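PDB 4F0Q: restriction endonuclease from Mycobacterium sp., which cleaves DNA that carries methylated cytosine, working as a tetramer whose chains each join a probable modified-base-reading domain to a PD-(D/E)XK-type nuclease domain. Local coordinates for residues V23-E28 and V176-A181; R82-I87 and P155-R160; A182-L187 and L204-A209; L208-G213 and I259-L264. All coordinates share one frame; numbering follows the deposited sequence.

Contact 1: residues V23-E28 and V176-A181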
loop_
_atom_site.group_PDB
_atom_site.type_symbol
_atom_site.label_atom_id
_atom_site.label_comp_id
_atom_site.label_asym_id
_atom_site.label_seq_id
_atom_site.Cartn_x
_atom_site.Cartn_y
_atom_site.Cartn_z
ATOM N N VAL A 23 32.331 -13.455 17.831
ATOM C CA VAL A 23 31.111 -13.694 18.591
ATOM C C VAL A 23 29.910 -13.592 17.653
ATOM O O VAL A 23 29.783 -12.633 16.895
ATOM C CB VAL A 23 30.967 -12.722 19.786
ATOM C CG1 VAL A 23 31.098 -11.278 19.332
ATOM C CG2 VAL A 23 29.645 -12.948 20.508
ATOM N N PHE A 24 29.044 -14.598 17.691
ATOM C CA PHE A 24 27.908 -14.649 16.780
ATOM C C PHE A 24 26.612 -14.236 17.463
ATOM O O PHE A 24 26.498 -14.295 18.686
ATOM C CB PHE A 24 27.769 -16.049 16.176
ATOM C CG PHE A 24 28.957 -16.477 15.367
ATOM C CD1 PHE A 24 29.038 -16.176 14.018
ATOM C CD2 PHE A 24 29.997 -17.177 15.957
ATOM C CE1 PHE A 24 30.132 -16.567 13.271
ATOM C CE2 PHE A 24 31.095 -17.570 15.215
ATOM C CZ PHE A 24 31.162 -17.265 13.870
ATOM N N VAL A 25 25.638 -13.811 16.666
ATOM C CA VAL A 25 24.345 -13.402 17.198
ATOM C C VAL A 25 23.621 -14.590 17.818
ATOM O O VAL A 25 23.289 -15.555 17.130
ATOM C CB VAL A 25 23.456 -12.774 16.109
ATOM C CG1 VAL A 25 22.105 -12.387 16.689
ATOM C CG2 VAL A 25 24.144 -11.564 15.498
ATOM N N GLY A 26 23.388 -14.517 19.124
ATOM C CA GLY A 26 22.722 -15.589 19.840
ATOM C C GLY A 26 23.665 -16.344 20.756
ATOM O O GLY A 26 23.241 -17.232 21.495
ATOM N N ASP A 27 24.947 -15.989 20.705
ATOM C CA ASP A 27 25.956 -16.618 21.552
ATOM C C ASP A 27 25.649 -16.418 23.030
ATOM O O ASP A 27 25.425 -15.295 23.483
ATOM C CB ASP A 27 27.352 -16.080 21.230
ATOM C CG ASP A 27 27.940 -16.695 19.973
ATOM O OD1 ASP A 27 27.171 -17.258 19.166
ATOM O OD2 ASP A 27 29.174 -16.612 19.790
ATOM N N GLU A 28 25.635 -17.519 23.773
ATOM C CA GLU A 28 25.351 -17.484 25.200
ATOM C C GLU A 28 26.635 -17.330 26.004
ATOM O O GLU A 28 27.473 -18.231 26.039
ATOM C CB GLU A 28 24.598 -18.746 25.624
ATOM C CG GLU A 28 23.222 -18.873 24.990
ATOM C CD GLU A 28 22.562 -20.206 25.278
ATOM O OE1 GLU A 28 23.288 -21.187 25.538
ATOM O OE2 GLU A 28 21.313 -20.270 25.246
ATOM N N VAL A 176 24.323 -13.765 29.517
ATOM C CA VAL A 176 23.814 -12.784 28.568
ATOM C C VAL A 176 23.972 -13.269 27.129
ATOM O O VAL A 176 24.935 -13.956 26.794
ATOM C CB VAL A 176 24.504 -11.412 28.728
ATOM C CG1 VAL A 176 24.039 -10.728 30.006
ATOM C CG2 VAL A 176 26.019 -11.566 28.708
ATOM N N GLU A 177 23.013 -12.905 26.287
ATOM C CA GLU A 177 23.023 -13.289 24.884
ATOM C C GLU A 177 23.411 -12.101 24.012
ATOM O O GLU A 177 22.917 -10.989 24.210
ATOM C CB GLU A 177 21.646 -13.810 24.469
ATOM C CG GLU A 177 21.494 -14.045 22.977
ATOM C CD GLU A 177 20.060 -14.327 22.573
ATOM O OE1 GLU A 177 19.265 -14.738 23.443
ATOM O OE2 GLU A 177 19.728 -14.133 21.385
ATOM N N PHE A 178 24.298 -12.348 23.052
ATOM C CA PHE A 178 24.739 -11.320 22.116
ATOM C C PHE A 178 23.705 -11.111 21.014
ATOM O O PHE A 178 23.231 -12.067 20.401
ATOM C CB PHE A 178 26.096 -11.696 21.518
ATOM C CG PHE A 178 26.641 -10.681 20.552
ATOM C CD1 PHE A 178 27.011 -9.419 20.986
ATOM C CD2 PHE A 178 26.799 -10.997 19.213
ATOM C CE1 PHE A 178 27.516 -8.487 20.100
ATOM C CE2 PHE A 178 27.306 -10.070 18.322
ATOM C CZ PHE A 178 27.667 -8.814 18.768
ATOM N N CYS A 179 23.358 -9.852 20.766
ATOM C CA CYS A 179 22.294 -9.516 19.825
ATOM C C CYS A 179 22.782 -8.648 18.669
ATOM O O CYS A 179 21.978 -8.107 17.910
ATOM C CB CYS A 179 21.142 -8.818 20.554
ATOM S SG CYS A 179 20.339 -9.830 21.820
ATOM N N GLY A 180 24.097 -8.516 18.539
ATOM C CA GLY A 180 24.681 -7.798 17.421
ATOM C C GLY A 180 25.077 -6.365 17.718
ATOM O O GLY A 180 24.874 -5.863 18.826
ATOM N N ALA A 181 25.657 -5.710 16.718
ATOM C CA ALA A 181 26.005 -4.297 16.811
ATOM C C ALA A 181 24.916 -3.474 16.136
ATOM O O ALA A 181 24.419 -3.846 15.074
ATOM C CB ALA A 181 27.354 -4.040 16.157
#
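The ring of Phe178 fills the tight part of this contact, where residues 23-28 leave one strand, turn, and reach the edge of strand 175-193. With CG anti to the backbone N (chi1 -179°), the ring packs against Val23, whose two methyls both bear on it: CG1 sits over one face, 4.2 Å from the ring centroid in a CH-pi contact, while Val23 CG2 comes within 3.7 Å of Phe178 CD2. The backbone N of Gly180 lies over the opposite face, and the peptide between Phe24 and Val25 meets the ring edge in its plane. Val219 and Phe159 also pack on it. The Glu177 end is looser: its extended chain passes Gly26 CA, with Glu177 CG 3.7 Å from it, and its carboxylate is drawn off into a salt bridge with Arg160, while Glu28, on the same face, keeps its carboxylate apart (Glu28 OE2 to Glu177 OE1 6.2 Å).

Between the two regions a type II turn, Phe24 to Asp27, presents its backbone to the strand. Gly26 N donates to Phe178 O at 2.8 Å, and Phe178 N returns a bond to Asp27 O at 3.2 Å, both in the carbonyl plane. Asp27 OD2 accepts from Phe24 N at 2.9 Å, from above the carboxylate plane, bracing the turn. Backbone polarity thus fixes the register, while apolar contact with one aromatic ring anchors the turn.

Contact 2: residues R82-I87 and P155-R160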
loop_
_atom_site.group_PDB
_atom_site.type_symbol
_atom_site.label_atom_id
_atom_site.label_comp_id
_atom_site.label_asym_id
_atom_site.label_seq_id
_atom_site.Cartn_x
_atom_site.Cartn_y
_atom_site.Cartn_z
ATOM N N ARG A 82 34.650 7.707 21.802
ATOM C CA ARG A 82 33.999 6.687 22.611
ATOM C C ARG A 82 34.066 5.354 21.870
ATOM O O ARG A 82 33.564 5.230 20.752
ATOM C CB ARG A 82 32.543 7.068 22.884
ATOM C CG ARG A 82 31.879 6.254 23.982
ATOM C CD ARG A 82 32.312 6.724 25.362
ATOM N NE ARG A 82 31.964 8.124 25.593
ATOM C CZ ARG A 82 32.100 8.745 26.760
ATOM N NH1 ARG A 82 32.573 8.090 27.810
ATOM N NH2 ARG A 82 31.757 10.022 26.878
ATOM N N ALA A 83 34.696 4.363 22.495
ATOM C CA ALA A 83 34.925 3.066 21.863
ATOM C C ALA A 83 33.630 2.356 21.478
ATOM O O ALA A 83 33.453 1.956 20.327
ATOM C CB ALA A 83 35.765 2.181 22.769
ATOM N N LEU A 84 32.733 2.199 22.443
ATOM C CA LEU A 84 31.466 1.518 22.201
ATOM C C LEU A 84 30.472 1.786 23.321
ATOM O O LEU A 84 30.825 2.341 24.362
ATOM C CB LEU A 84 31.676 0.007 22.060
ATOM C CG LEU A 84 31.777 -0.832 23.339
ATOM C CD1 LEU A 84 31.712 -2.314 23.003
ATOM C CD2 LEU A 84 33.045 -0.524 24.123
ATOM N N ILE A 85 29.225 1.388 23.096
ATOM C CA ILE A 85 28.209 1.412 24.138
ATOM C C ILE A 85 27.625 0.016 24.318
ATOM O O ILE A 85 27.020 -0.539 23.401
ATOM C CB ILE A 85 27.084 2.415 23.827
ATOM C CG1 ILE A 85 27.620 3.847 23.877
ATOM C CG2 ILE A 85 25.938 2.251 24.813
ATOM C CD1 ILE A 85 26.563 4.899 23.647
ATOM N N ALA A 86 27.825 -0.552 25.503
ATOM C CA ALA A 86 27.343 -1.893 25.807
ATOM C C ALA A 86 25.995 -1.834 26.512
ATOM O O ALA A 86 25.880 -1.281 27.604
ATOM C CB ALA A 86 28.358 -2.637 26.660
ATOM N N ILE A 87 24.976 -2.408 25.882
ATOM C CA ILE A 87 23.622 -2.371 26.422
ATOM C C ILE A 87 23.152 -3.744 26.894
ATOM O O ILE A 87 23.201 -4.722 26.148
ATOM C CB ILE A 87 22.624 -1.798 25.392
ATOM C CG1 ILE A 87 22.852 -0.296 25.214
ATOM C CG2 ILE A 87 21.192 -2.062 25.820
ATOM C CD1 ILE A 87 21.994 0.327 24.136
ATOM N N PRO A 155 29.757 1.997 18.347
ATOM C CA PRO A 155 28.825 0.909 18.031
ATOM C C PRO A 155 28.005 0.493 19.246
ATOM O O PRO A 155 28.535 0.441 20.354
ATOM C CB PRO A 155 29.753 -0.235 17.613
ATOM C CG PRO A 155 30.998 0.437 17.153
ATOM C CD PRO A 155 31.150 1.641 18.030
ATOM N N LEU A 156 26.725 0.203 19.037
ATOM C CA LEU A 156 25.865 -0.257 20.122
ATOM C C LEU A 156 25.773 -1.779 20.153
ATOM O O LEU A 156 24.948 -2.379 19.462
ATOM C CB LEU A 156 24.468 0.363 20.020
ATOM C CG LEU A 156 24.224 1.653 20.809
ATOM C CD1 LEU A 156 25.103 2.791 20.306
ATOM C CD2 LEU A 156 22.755 2.043 20.758
ATOM N N PHE A 157 26.633 -2.394 20.959
ATOM C CA PHE A 157 26.632 -3.840 21.134
ATOM C C PHE A 157 25.508 -4.258 22.069
ATOM O O PHE A 157 25.540 -3.965 23.265
ATOM C CB PHE A 157 27.980 -4.317 21.678
ATOM C CG PHE A 157 29.031 -4.493 20.622
ATOM C CD1 PHE A 157 29.419 -3.428 19.826
ATOM C CD2 PHE A 157 29.637 -5.722 20.430
ATOM C CE1 PHE A 157 30.385 -3.590 18.852
ATOM C CE2 PHE A 157 30.608 -5.889 19.460
ATOM C CZ PHE A 157 30.982 -4.822 18.671
ATOM N N LEU A 158 24.514 -4.941 21.516
ATOM C CA LEU A 158 23.336 -5.323 22.282
ATOM C C LEU A 158 23.516 -6.659 22.993
ATOM O O LEU A 158 24.053 -7.609 22.429
ATOM C CB LEU A 158 22.104 -5.369 21.375
ATOM C CG LEU A 158 21.812 -4.077 20.610
ATOM C CD1 LEU A 158 20.597 -4.237 19.714
ATOM C CD2 LEU A 158 21.624 -2.915 21.573
ATOM N N PHE A 159 23.067 -6.712 24.241
ATOM C CA PHE A 159 23.061 -7.948 25.011
ATOM C C PHE A 159 21.739 -8.072 25.757
ATOM O O PHE A 159 21.130 -7.065 26.115
ATOM C CB PHE A 159 24.222 -7.973 26.009
ATOM C CG PHE A 159 25.578 -7.968 25.365
ATOM C CD1 PHE A 159 26.186 -9.155 24.992
ATOM C CD2 PHE A 159 26.249 -6.777 25.139
ATOM C CE1 PHE A 159 27.434 -9.155 24.401
ATOM C CE2 PHE A 159 27.497 -6.771 24.549
ATOM C CZ PHE A 159 28.090 -7.962 24.179
ATOM N N ARG A 160 21.290 -9.301 25.988
ATOM C CA ARG A 160 20.087 -9.499 26.797
ATOM C C ARG A 160 20.198 -10.683 27.756
ATOM O O ARG A 160 20.606 -11.773 27.367
ATOM C CB ARG A 160 18.835 -9.622 25.918
ATOM C CG ARG A 160 18.865 -10.761 24.915
ATOM C CD ARG A 160 17.602 -10.770 24.070
ATOM N NE ARG A 160 17.678 -11.724 22.967
ATOM C CZ ARG A 160 16.718 -11.899 22.065
ATOM N NH1 ARG A 160 15.604 -11.184 22.135
ATOM N NH2 ARG A 160 16.869 -12.788 21.093
HETATM O O HOH W 1 24.529 -1.475 22.881
#
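Residues 85-87 and 156-160 run side by side as parallel strands, their axes 4.9 Å apart and inclined by 17°, with Ile85 facing Leu156, Ala86 facing Phe157 and Ile87 facing Leu158. Ile85 N donates almost straight to Pro155 O at 3.0 Å, and Ile87 N does the same to Phe157 O, both in the carbonyl plane. Between them the bond from Phe157 N to Ile85 O is weak, bent to 129°. A water lies beside it, donating to Ile85 O at 2.7 Å and, more weakly, to Phe157 O, and so bridges the two carbonyl oxygens. Beyond it Phe159 N meets Ile87 O at 2.8 Å, nearly along the C=O axis.

On one face of the sheet Ile87 is the pivot. Its side chain crosses that of Leu156 obliquely, Ile87 CD1 to Leu156 CD2 3.9 Å, while its CB lies alongside Leu158 CD2; Ile85 CB meets the other methyl of Leu156, CD1. The two strands are a parallel pair within the large mixed, curled sheet of the N-terminal domain, a region assigned to the PUA clan, and Leu156 and Leu158 also pack on Leu208 of strand 200-210.

The face of Ala86 and Phe157 carries the Phe157 ring. Leu84, its CG held in the crowded position between N and the carbonyl carbon (chi1 82°), brings its CD1 over a face of that ring, 4.1 Å from Phe157 CD1, and the two side chains cross at about a right angle. Helix 222-227 closes over them through Ile224. At the 159 end the Phe159 ring turns its edge to Ile87 O, whereas at the start Pro155 CD lies 3.3 Å from Ala83 O.

Contact 3: residues A182-L187 and L204-A209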
loop_
_atom_site.group_PDB
_atom_site.type_symbol
_atom_site.label_atom_id
_atom_site.label_comp_id
_atom_site.label_asym_id
_atom_site.label_seq_id
_atom_site.Cartn_x
_atom_site.Cartn_y
_atom_site.Cartn_z
ATOM N N ALA A 182 24.545 -2.355 16.750
ATOM C CA ALA A 182 23.417 -1.571 16.260
ATOM C C ALA A 182 23.757 -0.112 15.970
ATOM O O ALA A 182 24.646 0.473 16.591
ATOM C CB ALA A 182 22.252 -1.658 17.240
ATOM N N ILE A 183 23.036 0.463 15.012
ATOM C CA ILE A 183 23.119 1.886 14.716
ATOM C C ILE A 183 21.852 2.559 15.225
ATOM O O ILE A 183 20.754 2.034 15.045
ATOM C CB ILE A 183 23.219 2.141 13.200
ATOM C CG1 ILE A 183 24.352 1.318 12.588
ATOM C CG2 ILE A 183 23.413 3.622 12.912
ATOM C CD1 ILE A 183 24.508 1.519 11.100
ATOM N N ILE A 184 21.999 3.713 15.866
ATOM C CA ILE A 184 20.836 4.483 16.278
ATOM C C ILE A 184 20.149 5.059 15.044
ATOM O O ILE A 184 20.568 6.086 14.507
ATOM C CB ILE A 184 21.212 5.624 17.245
ATOM C CG1 ILE A 184 21.879 5.055 18.498
ATOM C CG2 ILE A 184 19.980 6.432 17.625
ATOM C CD1 ILE A 184 22.218 6.100 19.535
ATOM N N GLU A 185 19.101 4.380 14.590
ATOM C CA GLU A 185 18.368 4.819 13.411
ATOM C C GLU A 185 17.445 5.980 13.752
ATOM O O GLU A 185 17.289 6.914 12.962
ATOM C CB GLU A 185 17.567 3.668 12.804
ATOM C CG GLU A 185 16.841 4.042 11.522
ATOM C CD GLU A 185 16.025 2.898 10.958
ATOM O OE1 GLU A 185 15.682 1.974 11.726
ATOM O OE2 GLU A 185 15.732 2.920 9.744
ATOM N N ARG A 186 16.833 5.924 14.929
ATOM C CA ARG A 186 15.972 7.018 15.365
ATOM C C ARG A 186 16.016 7.201 16.881
ATOM O O ARG A 186 16.200 6.242 17.624
ATOM C CB ARG A 186 14.535 6.799 14.884
ATOM C CG ARG A 186 13.647 8.030 14.988
ATOM C CD ARG A 186 12.346 7.857 14.217
ATOM N NE ARG A 186 11.517 6.787 14.763
ATOM C CZ ARG A 186 10.279 6.523 14.358
ATOM N NH1 ARG A 186 9.721 7.256 13.404
ATOM N NH2 ARG A 186 9.595 5.529 14.909
ATOM N N LEU A 187 15.867 8.442 17.329
ATOM C CA LEU A 187 15.805 8.746 18.754
ATOM C C LEU A 187 14.728 9.796 18.988
ATOM O O LEU A 187 14.844 10.927 18.521
ATOM C CB LEU A 187 17.162 9.241 19.265
ATOM C CG LEU A 187 17.365 9.342 20.782
ATOM C CD1 LEU A 187 18.825 9.111 21.136
ATOM C CD2 LEU A 187 16.901 10.686 21.330
ATOM N N LEU A 204 13.505 8.508 26.554
ATOM C CA LEU A 204 13.951 8.432 25.171
ATOM C C LEU A 204 13.665 7.055 24.583
ATOM O O LEU A 204 14.030 6.033 25.162
ATOM C CB LEU A 204 15.443 8.747 25.072
ATOM C CG LEU A 204 15.892 10.094 25.645
ATOM C CD1 LEU A 204 17.383 10.291 25.433
ATOM C CD2 LEU A 204 15.104 11.236 25.026
ATOM N N SER A 205 12.998 7.040 23.433
ATOM C CA SER A 205 12.715 5.804 22.716
ATOM C C SER A 205 13.568 5.742 21.455
ATOM O O SER A 205 13.581 6.680 20.659
ATOM C CB SER A 205 11.230 5.719 22.359
ATOM O OG SER A 205 10.929 4.496 21.710
ATOM N N LEU A 206 14.280 4.635 21.277
ATOM C CA LEU A 206 15.247 4.519 20.192
ATOM C C LEU A 206 14.956 3.363 19.237
ATOM O O LEU A 206 14.762 2.221 19.661
ATOM C CB LEU A 206 16.671 4.380 20.749
ATOM C CG LEU A 206 17.382 5.616 21.313
ATOM C CD1 LEU A 206 16.823 6.033 22.666
ATOM C CD2 LEU A 206 18.881 5.368 21.409
ATOM N N ASP A 207 14.921 3.681 17.946
ATOM C CA ASP A 207 14.898 2.676 16.894
ATOM C C ASP A 207 16.329 2.330 16.516
ATOM O O ASP A 207 17.058 3.169 15.974
ATOM C CB ASP A 207 14.154 3.191 15.661
ATOM C CG ASP A 207 12.657 3.256 15.866
ATOM O OD1 ASP A 207 12.117 2.402 16.601
ATOM O OD2 ASP A 207 12.019 4.158 15.286
ATOM N N LEU A 208 16.725 1.095 16.813
ATOM C CA LEU A 208 18.078 0.628 16.545
ATOM C C LEU A 208 18.100 -0.362 15.389
ATOM O O LEU A 208 17.229 -1.229 15.277
ATOM C CB LEU A 208 18.677 -0.025 17.794
ATOM C CG LEU A 208 18.747 0.825 19.063
ATOM C CD1 LEU A 208 19.338 0.019 20.207
ATOM C CD2 LEU A 208 19.553 2.089 18.822
ATOM N N ALA A 209 19.107 -0.230 14.534
ATOM C CA ALA A 209 19.271 -1.115 13.390
ATOM C C ALA A 209 20.478 -2.025 13.580
ATOM O O ALA A 209 21.622 -1.582 13.474
ATOM C CB ALA A 209 19.414 -0.304 12.112
#
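Arg186 and Asp207 lie side by side on one face of an antiparallel pair, pointing the same way, with guanidinium and carboxylate planes 29° apart. The arginine, CG anti to its backbone N and the chain bent at chi3 (64°), curls back so that NE and NH2 both reach Asp207 OD2, NE at 2.7 Å, forming a salt bridge whose individual hydrogen bonds are weak in angle. The other oxygen, OD1, is taken by Arg113 and His111. With Arg186, Arg113 and His111 as partners, this buried carboxylate would probably favour its charged form.

The two residues lie at a classic beta bulge: Glu185 and Arg186 both face Asp207, whose O accepts from Arg186 N at 3.0 Å and, weakly, from Glu185 N. The extended Glu185 chain carries its carboxylate to Arg260 and to Arg313 of a third subunit. On the opposite face the side chains are aliphatic. Leu187 lies alongside Leu206, CD1 to CD2 at 3.8 Å, and its other methyl, CD2, meets Leu204 CD2. Ile184 runs beside Leu208, with CG1 3.8 Å from Leu208 CD2, and sets CD1 against Leu206 CD2.

These strands form the long hairpin 175-193/200-210, and the bulge accompanies the marked 138° angle between them. Helix 130-142 packs on Leu187 through Leu136 and Ala139, strand 156-166 meets Ile184 and Leu208 through Leu156, and strand 111-115 borders the 204-209 side.

Contact 4: residues L208-G213 and I259-L264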
loop_
_atom_site.group_PDB
_atom_site.type_symbol
_atom_site.label_atom_id
_atom_site.label_comp_id
_atom_site.label_asym_id
_atom_site.label_seq_id
_atom_site.Cartn_x
_atom_site.Cartn_y
_atom_site.Cartn_z
ATOM N N LEU A 208 16.725 1.095 16.813
ATOM C CA LEU A 208 18.078 0.628 16.545
ATOM C C LEU A 208 18.100 -0.362 15.389
ATOM O O LEU A 208 17.229 -1.229 15.277
ATOM C CB LEU A 208 18.677 -0.025 17.794
ATOM C CG LEU A 208 18.747 0.825 19.063
ATOM C CD1 LEU A 208 19.338 0.019 20.207
ATOM C CD2 LEU A 208 19.553 2.089 18.822
ATOM N N ALA A 209 19.107 -0.230 14.534
ATOM C CA ALA A 209 19.271 -1.115 13.390
ATOM C C ALA A 209 20.478 -2.025 13.580
ATOM O O ALA A 209 21.622 -1.582 13.474
ATOM C CB ALA A 209 19.414 -0.304 12.112
ATOM N N VAL A 210 20.219 -3.295 13.869
ATOM C CA VAL A 210 21.285 -4.278 14.011
ATOM C C VAL A 210 21.891 -4.580 12.645
ATOM O O VAL A 210 21.200 -5.051 11.744
ATOM C CB VAL A 210 20.774 -5.582 14.647
ATOM C CG1 VAL A 210 21.897 -6.601 14.746
ATOM C CG2 VAL A 210 20.182 -5.302 16.018
ATOM N N VAL A 211 23.183 -4.306 12.499
ATOM C CA VAL A 211 23.853 -4.442 11.209
ATOM C C VAL A 211 24.131 -5.893 10.824
ATOM O O VAL A 211 24.452 -6.726 11.672
ATOM C CB VAL A 211 25.176 -3.641 11.165
ATOM C CG1 VAL A 211 24.896 -2.152 11.239
ATOM C CG2 VAL A 211 26.100 -4.071 12.294
ATOM N N SER A 212 23.999 -6.184 9.533
ATOM C CA SER A 212 24.325 -7.501 9.002
ATOM C C SER A 212 25.816 -7.768 9.166
ATOM O O SER A 212 26.639 -6.874 8.971
ATOM C CB SER A 212 23.932 -7.594 7.528
ATOM O OG SER A 212 24.284 -8.855 6.985
ATOM N N GLY A 213 26.160 -9.000 9.523
ATOM C CA GLY A 213 27.543 -9.355 9.778
ATOM C C GLY A 213 28.353 -9.615 8.523
ATOM O O GLY A 213 29.582 -9.546 8.546
ATOM N N ILE A 259 21.503 -2.313 5.255
ATOM C CA ILE A 259 22.533 -2.970 6.057
ATOM C C ILE A 259 21.982 -3.654 7.306
ATOM O O ILE A 259 22.744 -4.126 8.148
ATOM C CB ILE A 259 23.643 -1.984 6.477
ATOM C CG1 ILE A 259 23.058 -0.845 7.313
ATOM C CG2 ILE A 259 24.368 -1.441 5.254
ATOM C CD1 ILE A 259 24.070 0.211 7.692
ATOM N N ARG A 260 20.659 -3.710 7.423
ATOM C CA ARG A 260 20.028 -4.351 8.572
ATOM C C ARG A 260 20.163 -5.868 8.510
ATOM O O ARG A 260 20.094 -6.462 7.434
ATOM C CB ARG A 260 18.552 -3.962 8.663
ATOM C CG ARG A 260 18.211 -3.088 9.857
ATOM C CD ARG A 260 16.721 -2.804 9.918
ATOM N NE ARG A 260 16.279 -1.959 8.813
ATOM C CZ ARG A 260 16.123 -0.642 8.901
ATOM N NH1 ARG A 260 16.369 -0.023 10.046
ATOM N NH2 ARG A 260 15.717 0.054 7.848
ATOM N N ARG A 261 20.356 -6.486 9.671
ATOM C CA ARG A 261 20.458 -7.939 9.763
ATOM C C ARG A 261 19.140 -8.603 9.373
ATOM O O ARG A 261 18.066 -8.160 9.777
ATOM C CB ARG A 261 20.862 -8.360 11.178
ATOM C CG ARG A 261 20.980 -9.865 11.374
ATOM C CD ARG A 261 21.416 -10.208 12.790
ATOM N NE ARG A 261 21.587 -11.645 12.981
ATOM C CZ ARG A 261 20.653 -12.454 13.473
ATOM N NH1 ARG A 261 19.472 -11.967 13.826
ATOM N NH2 ARG A 261 20.900 -13.749 13.613
ATOM N N ARG A 262 19.231 -9.668 8.581
ATOM C CA ARG A 262 18.049 -10.368 8.101
ATOM C C ARG A 262 18.169 -11.872 8.318
ATOM O O ARG A 262 19.180 -12.480 7.969
ATOM C CB ARG A 262 17.825 -10.073 6.617
ATOM C CG ARG A 262 16.586 -10.720 6.026
ATOM C CD ARG A 262 15.317 -10.167 6.653
ATOM N NE ARG A 262 14.131 -10.538 5.888
ATOM C CZ ARG A 262 13.427 -11.645 6.089
ATOM N NH1 ARG A 262 13.782 -12.497 7.041
ATOM N NH2 ARG A 262 12.363 -11.901 5.340
ATOM N N VAL A 263 17.133 -12.466 8.901
ATOM C CA VAL A 263 17.082 -13.911 9.081
ATOM C C VAL A 263 15.863 -14.486 8.375
ATOM O O VAL A 263 14.727 -14.157 8.717
ATOM C CB VAL A 263 17.034 -14.304 10.570
ATOM C CG1 VAL A 263 16.843 -15.804 10.714
ATOM C CG2 VAL A 263 18.301 -13.855 11.277
ATOM N N LEU A 264 16.102 -15.337 7.383
ATOM C CA LEU A 264 15.014 -15.973 6.648
ATOM C C LEU A 264 14.352 -17.058 7.490
ATOM O O LEU A 264 14.886 -18.156 7.643
ATOM C CB LEU A 264 15.517 -16.556 5.324
ATOM C CG LEU A 264 15.956 -15.548 4.260
ATOM C CD1 LEU A 264 16.406 -16.258 2.992
ATOM C CD2 LEU A 264 14.844 -14.556 3.959
HETATM O O HOH W 2 22.068 -10.489 7.745
#
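At the start of the segment, Ala209 offers its methyl to Arg260, whose bent chain (chi3 -68°) passes over it with Arg260 CG 3.8 Å and Arg260 NH1 3.7 Å from Ala209 CB. Both the chain and the guanidinium thus touch the methyl, while the charge is met outside the two segments, by Glu185.

Val210 makes the first polar link: its O accepts from Arg261 N at 2.7 Å, nearly along the C=O axis. Its side chain lies beside that of Arg261, both pointing the same way, and Val210 CG1 touches Arg261 CB and CD at 4.1 Å. Arg261, extended from CG to NE, carries its guanidinium onward to Asp217, while Val263 CG2 lies over one face of that group.

Val211 pairs with Arg260 in a single bridge that joins the chain around residue 211 to the link leading toward the nuclease domain. The chain reaches this point after helix 243-251, which packs on Ile259 through Trp248. Val211 CA makes a CA-H...O contact with Ile259 O at 3.3 Å, and Val211 CG1 meets Ile259 CD1 loosely at 4.3 Å.

Ser212 completes the pair of backbone bonds, its N donating to Ile259 O at 2.8 Å in the carbonyl plane. Its OG, anti to the backbone N, is 2.9 Å from a water that also accepts from Arg262 N, carrying the link one residue further along the second segment. Past this point residues 263-264 pair in parallel with a strand of a second subunit, so the sheet continues across the interface.

All four contacts gather about the long strand 175-193 of the N-terminal domain, their centres 12 to 18 Å apart. Along the chain, contact 2 falls within the length spanned by contact 1; contact 3 follows in series, and contact 4 begins on the strand where contact 3 ends, sharing Leu208 and Ala209. Strand 156-166 links contacts 1 and 2 through Leu158, which pairs with Cys179 and Gly180, whereas Leu156 carries contact 2 into contact 3. A salt bridge joins contacts 3 and 4. Contacts 1 and 4 reach a second subunit and contacts 3 and 4 a third, so this sheet meets two neighbours in the tetramer.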